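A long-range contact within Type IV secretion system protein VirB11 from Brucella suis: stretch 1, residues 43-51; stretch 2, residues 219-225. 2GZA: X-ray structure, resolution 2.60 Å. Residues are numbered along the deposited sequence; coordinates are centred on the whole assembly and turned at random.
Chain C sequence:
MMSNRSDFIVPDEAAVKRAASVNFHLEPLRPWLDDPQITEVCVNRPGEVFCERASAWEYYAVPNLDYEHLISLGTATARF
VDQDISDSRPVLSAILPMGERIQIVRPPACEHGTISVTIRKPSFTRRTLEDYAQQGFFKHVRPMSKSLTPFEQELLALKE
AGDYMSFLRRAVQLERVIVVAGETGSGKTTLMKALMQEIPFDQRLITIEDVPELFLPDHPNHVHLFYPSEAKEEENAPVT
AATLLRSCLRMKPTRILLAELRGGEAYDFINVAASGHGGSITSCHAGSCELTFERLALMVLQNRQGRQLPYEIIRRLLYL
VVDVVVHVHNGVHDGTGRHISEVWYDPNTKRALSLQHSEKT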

ATOM      1  N   VAL C  43     -10.592  -1.244 -46.274  1.00 37.36           N
ATOM      2  CA  VAL C  43     -10.050  -0.245 -47.180  1.00 37.20           C
ATOM      3  C   VAL C  43      -8.891   0.458 -46.475  1.00 37.24           C
ATOM      4  O   VAL C  43      -9.072   1.090 -45.429  1.00 37.11           O
ATOM      5  CB  VAL C  43     -11.119   0.770 -47.681  1.00 37.30           C
ATOM      6  CG1 VAL C  43     -10.478   1.835 -48.594  1.00 36.93           C
ATOM      7  CG2 VAL C  43     -12.241   0.059 -48.426  1.00 36.77           C
ATOM      8  N   ASN C  44      -7.697   0.315 -47.043  1.00 37.28           N
ATOM      9  CA  ASN C  44      -6.473   0.910 -46.476  1.00 37.30           C
ATOM     10  C   ASN C  44      -6.168   2.269 -47.077  1.00 37.44           C
ATOM     11  O   ASN C  44      -5.582   3.127 -46.422  1.00 37.79           O
ATOM     12  CB  ASN C  44      -5.261   0.002 -46.696  1.00 36.89           C
ATOM     13  CG  ASN C  44      -5.466  -1.386 -46.146  1.00 36.25           C
ATOM     14  OD1 ASN C  44      -6.238  -1.582 -45.210  1.00 35.94           O
ATOM     15  ND2 ASN C  44      -4.779  -2.365 -46.728  1.00 34.46           N
ATOM     16  N   ARG C  45      -6.558   2.442 -48.334  1.00 37.42           N
ATOM     17  CA  ARG C  45      -6.272   3.653 -49.086  1.00 37.45           C
ATOM     18  C   ARG C  45      -7.227   3.752 -50.260  1.00 37.49           C
ATOM     19  O   ARG C  45      -7.813   2.747 -50.658  1.00 37.56           O
ATOM     20  CB  ARG C  45      -4.805   3.675 -49.554  1.00 37.24           C
ATOM     21  CG  ARG C  45      -4.369   2.526 -50.462  1.00 36.83           C
ATOM     22  CD  ARG C  45      -3.183   1.777 -49.867  1.00 37.46           C
ATOM     23  NE  ARG C  45      -2.319   2.669 -49.092  1.00 38.83           N
ATOM     24  CZ  ARG C  45      -1.612   2.322 -48.021  1.00 39.05           C
ATOM     25  NH1 ARG C  45      -1.639   1.086 -47.553  1.00 39.38           N
ATOM     26  NH2 ARG C  45      -0.874   3.233 -47.408  1.00 39.84           N
ATOM     27  N   PRO C  46      -7.367   4.959 -50.834  1.00 37.71           N
ATOM     28  CA  PRO C  46      -8.225   5.171 -51.993  1.00 37.74           C
ATOM     29  C   PRO C  46      -7.911   4.179 -53.102  1.00 37.85           C
ATOM     30  O   PRO C  46      -6.740   3.952 -53.399  1.00 37.50           O
ATOM     31  CB  PRO C  46      -7.819   6.578 -52.466  1.00 37.56           C
ATOM     32  CG  PRO C  46      -6.527   6.885 -51.763  1.00 37.65           C
ATOM     33  CD  PRO C  46      -6.667   6.199 -50.453  1.00 37.74           C
ATOM     34  N   GLY C  47      -8.950   3.591 -53.689  1.00 38.15           N
ATOM     35  CA  GLY C  47      -8.794   2.777 -54.885  1.00 38.42           C
ATOM     36  C   GLY C  47      -8.705   1.275 -54.686  1.00 38.68           C
ATOM     37  O   GLY C  47      -8.701   0.531 -55.661  1.00 38.79           O
ATOM     38  N   GLU C  48      -8.632   0.815 -53.441  1.00 38.95           N
ATOM     39  CA  GLU C  48      -8.514  -0.620 -53.212  1.00 39.21           C
ATOM     40  C   GLU C  48      -9.305  -1.136 -52.023  1.00 39.17           C
ATOM     41  O   GLU C  48      -9.677  -0.377 -51.129  1.00 39.25           O
ATOM     42  CB  GLU C  48      -7.042  -1.066 -53.135  1.00 39.27           C
ATOM     43  CG  GLU C  48      -6.068  -0.075 -52.518  1.00 39.49           C
ATOM     44  CD  GLU C  48      -4.883  -0.765 -51.867  1.00 40.56           C
ATOM     45  OE1 GLU C  48      -3.818  -0.873 -52.509  1.00 40.60           O
ATOM     46  OE2 GLU C  48      -5.017  -1.212 -50.711  1.00 40.70           O
ATOM     47  N   VAL C  49      -9.595  -2.432 -52.057  1.00 39.12           N
ATOM     48  CA  VAL C  49     -10.161  -3.128 -50.913  1.00 38.93           C
ATOM     49  C   VAL C  49      -9.391  -4.421 -50.670  1.00 38.72           C
ATOM     50  O   VAL C  49      -8.879  -5.037 -51.606  1.00 38.72           O
ATOM     51  CB  VAL C  49     -11.697  -3.401 -51.045  1.00 38.93           C
ATOM     52  CG1 VAL C  49     -12.386  -2.317 -51.840  1.00 38.34           C
ATOM     53  CG2 VAL C  49     -11.980  -4.760 -51.649  1.00 39.15           C
ATOM     54  N   PHE C  50      -9.286  -4.801 -49.406  1.00 38.43           N
ATOM     55  CA  PHE C  50      -8.768  -6.103 -49.035  1.00 38.40           C
ATOM     56  C   PHE C  50      -9.839  -6.848 -48.257  1.00 38.79           C
ATOM     57  O   PHE C  50     -10.407  -6.307 -47.308  1.00 38.81           O
ATOM     58  CB  PHE C  50      -7.483  -5.974 -48.212  1.00 37.88           C
ATOM     59  CG  PHE C  50      -6.247  -5.819 -49.038  1.00 36.73           C
ATOM     60  CD1 PHE C  50      -5.807  -4.561 -49.436  1.00 35.44           C
ATOM     61  CD2 PHE C  50      -5.517  -6.929 -49.426  1.00 35.82           C
ATOM     62  CE1 PHE C  50      -4.661  -4.420 -50.199  1.00 34.29           C
ATOM     63  CE2 PHE C  50      -4.367  -6.790 -50.193  1.00 34.66           C
ATOM     64  CZ  PHE C  50      -3.939  -5.531 -50.576  1.00 34.20           C
ATOM     65  N   CYS C  51     -10.133  -8.074 -48.671  1.00 39.22           N
ATOM     66  CA  CYS C  51     -11.122  -8.880 -47.963  1.00 39.80           C
ATOM     67  C   CYS C  51     -10.582 -10.227 -47.497  1.00 40.10           C
ATOM     68  O   CYS C  51      -9.745 -10.839 -48.155  1.00 40.03           O
ATOM     69  CB  CYS C  51     -12.413  -9.032 -48.778  1.00 39.76           C
ATOM     70  SG  CYS C  51     -12.264 -10.026 -50.259  1.00 39.49           S
ATOM     71  N   HIS C 219       4.541  -5.168 -48.800  1.00 37.59           N
ATOM     72  CA  HIS C 219       3.351  -5.615 -48.084  1.00 37.20           C
ATOM     73  C   HIS C 219       2.139  -4.763 -48.460  1.00 36.91           C
ATOM     74  O   HIS C 219       1.805  -3.826 -47.742  1.00 37.11           O
ATOM     75  CB  HIS C 219       3.585  -5.554 -46.578  1.00 37.29           C
ATOM     76  CG  HIS C 219       4.627  -6.501 -46.079  1.00 37.68           C
ATOM     77  ND1 HIS C 219       4.328  -7.785 -45.669  1.00 38.58           N
ATOM     78  CD2 HIS C 219       5.961  -6.343 -45.894  1.00 37.59           C
ATOM     79  CE1 HIS C 219       5.435  -8.380 -45.268  1.00 37.74           C
ATOM     80  NE2 HIS C 219       6.441  -7.530 -45.397  1.00 37.58           N
ATOM     81  N   PRO C 220       1.460  -5.095 -49.578  1.00 36.59           N
ATOM     82  CA  PRO C 220       0.366  -4.257 -50.099  1.00 36.33           C
ATOM     83  C   PRO C 220      -0.758  -4.004 -49.090  1.00 35.90           C
ATOM     84  O   PRO C 220      -1.333  -2.923 -49.067  1.00 35.81           O
ATOM     85  CB  PRO C 220      -0.168  -5.063 -51.295  1.00 36.38           C
ATOM     86  CG  PRO C 220       0.353  -6.454 -51.104  1.00 36.59           C
ATOM     87  CD  PRO C 220       1.671  -6.291 -50.408  1.00 36.53           C
ATOM     88  N   ASN C 221      -1.053  -5.000 -48.268  1.00 35.51           N
ATOM     89  CA  ASN C 221      -2.112  -4.894 -47.274  1.00 35.21           C
ATOM     90  C   ASN C 221      -1.561  -4.347 -45.956  1.00 35.13           C
ATOM     91  O   ASN C 221      -1.210  -5.111 -45.057  1.00 35.03           O
ATOM     92  CB  ASN C 221      -2.785  -6.263 -47.083  1.00 35.08           C
ATOM     93  CG  ASN C 221      -4.056  -6.206 -46.237  1.00 34.73           C
ATOM     94  OD1 ASN C 221      -4.422  -5.165 -45.697  1.00 35.17           O
ATOM     95  ND2 ASN C 221      -4.727  -7.343 -46.114  1.00 33.94           N
ATOM     96  N   HIS C 222      -1.473  -3.025 -45.851  1.00 35.06           N
ATOM     97  CA  HIS C 222      -0.978  -2.394 -44.629  1.00 35.36           C
ATOM     98  C   HIS C 222      -1.654  -1.065 -44.331  1.00 35.21           C
ATOM     99  O   HIS C 222      -2.260  -0.453 -45.216  1.00 35.12           O
ATOM    100  CB  HIS C 222       0.556  -2.242 -44.647  1.00 35.40           C
ATOM    101  CG  HIS C 222       1.057  -1.180 -45.575  1.00 36.31           C
ATOM    102  ND1 HIS C 222       1.430  -1.442 -46.872  1.00 37.29           N
ATOM    103  CD2 HIS C 222       1.244   0.149 -45.394  1.00 36.87           C
ATOM    104  CE1 HIS C 222       1.827  -0.324 -47.451  1.00 37.30           C
ATOM    105  NE2 HIS C 222       1.721   0.656 -46.574  1.00 37.33           N
ATOM    106  N   VAL C 223      -1.545  -0.638 -43.075  1.00 34.98           N
ATOM    107  CA  VAL C 223      -2.023   0.673 -42.640  1.00 34.87           C
ATOM    108  C   VAL C 223      -0.955   1.307 -41.754  1.00 34.96           C
ATOM    109  O   VAL C 223      -0.499   0.677 -40.795  1.00 35.01           O
ATOM    110  CB  VAL C 223      -3.380   0.570 -41.872  1.00 34.71           C
ATOM    111  CG1 VAL C 223      -3.797   1.923 -41.327  1.00 34.35           C
ATOM    112  CG2 VAL C 223      -4.478   0.013 -42.776  1.00 33.99           C
ATOM    113  N   HIS C 224      -0.542   2.528 -42.086  1.00 34.93           N
ATOM    114  CA  HIS C 224       0.368   3.286 -41.226  1.00 34.96           C
ATOM    115  C   HIS C 224      -0.436   4.188 -40.310  1.00 35.04           C
ATOM    116  O   HIS C 224      -1.145   5.077 -40.782  1.00 35.12           O
ATOM    117  CB  HIS C 224       1.343   4.140 -42.037  1.00 34.95           C
ATOM    118  CG  HIS C 224       2.215   3.362 -42.967  1.00 34.98           C
ATOM    119  ND1 HIS C 224       3.112   2.414 -42.529  1.00 34.55           N
ATOM    120  CD2 HIS C 224       2.349   3.416 -44.312  1.00 34.32           C
ATOM    121  CE1 HIS C 224       3.747   1.906 -43.567  1.00 34.46           C
ATOM    122  NE2 HIS C 224       3.306   2.500 -44.659  1.00 34.20           N
ATOM    123  N   LEU C 225      -0.331   3.951 -39.008  1.00 34.91           N
ATOM    124  CA  LEU C 225      -0.959   4.813 -38.017  1.00 34.89           C
ATOM    125  C   LEU C 225       0.067   5.736 -37.360  1.00 35.03           C
ATOM    126  O   LEU C 225       1.231   5.371 -37.191  1.00 35.16           O
ATOM    127  CB  LEU C 225      -1.709   4.001 -36.961  1.00 34.81           C
ATOM    128  CG  LEU C 225      -2.805   3.021 -37.403  1.00 34.87           C
ATOM    129  CD1 LEU C 225      -3.312   2.226 -36.211  1.00 34.21           C
ATOM    130  CD2 LEU C 225      -3.963   3.725 -38.108  1.00 34.09           C
TER
HETATM  131  O   HOH W   1      -3.127  -1.338 -48.852  1.00 22.39           O

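Stretch 1 enters the contact at Asn44, since the CA-to-CB bond of Val43 points away from stretch 2. Asn44 points toward it, and its CA lies 5.9 Å from the CA of Val223. The amide of Asn44 makes the one direct hydrogen bond between the stretches for which the geometry is clear: ND2 donates to OD1 of Asn221 at 3.0 Å, with an N-H...acceptor angle of 161°. The nearby approach of Asn44 ND2 to His222 N, 3.5 Å, is no hydrogen bond, because both atoms are donors. OD1 of Asn44, satisfied elsewhere in the structure, lies 3.4 Å from CG2 of Val223, a van der Waals contact.

Arg45 starts sideways, yet its long side chain carries the guanidinium to stretch 2. NH1 lies 2.9 Å from O of His222, oblique to the guanidinium plane, and also sits over one face of the His222 ring, 3.5 Å from NE2. That ring is held from its other nitrogen, as His222 ND1 donates to O of His219 at 2.6 Å and 161°.

Arg45 to Glu48 form a type II turn, closed by a weak bond from Glu48 N to Arg45 O (3.5 Å). Gly47, at phi/psi 97/-7, occupies a conformation in which a CB would jam against the carbonyl O of Pro46.

At the end of the turn, the CA-to-CB bond of Glu48 points toward stretch 2, and the residue is linked to it through water 1. This water accepts from Asn44 ND2 (2.9 Å) and Arg45 NH1 (3.1 Å), and donates to Glu48 OE2 (2.7 Å) and Pro220 O (2.4 Å, notably short). Two donors and two acceptors thus use its full capacity.

Val49 is out of reach, but Phe50 returns toward stretch 2. Asn221 CB stands 3.6 Å from the Phe50 ring centroid, 15° off the normal, a CH-pi contact over the face. Phe50 CZ also meets Pro220 CB at 3.9 Å. Cys51 points away, ending the contact.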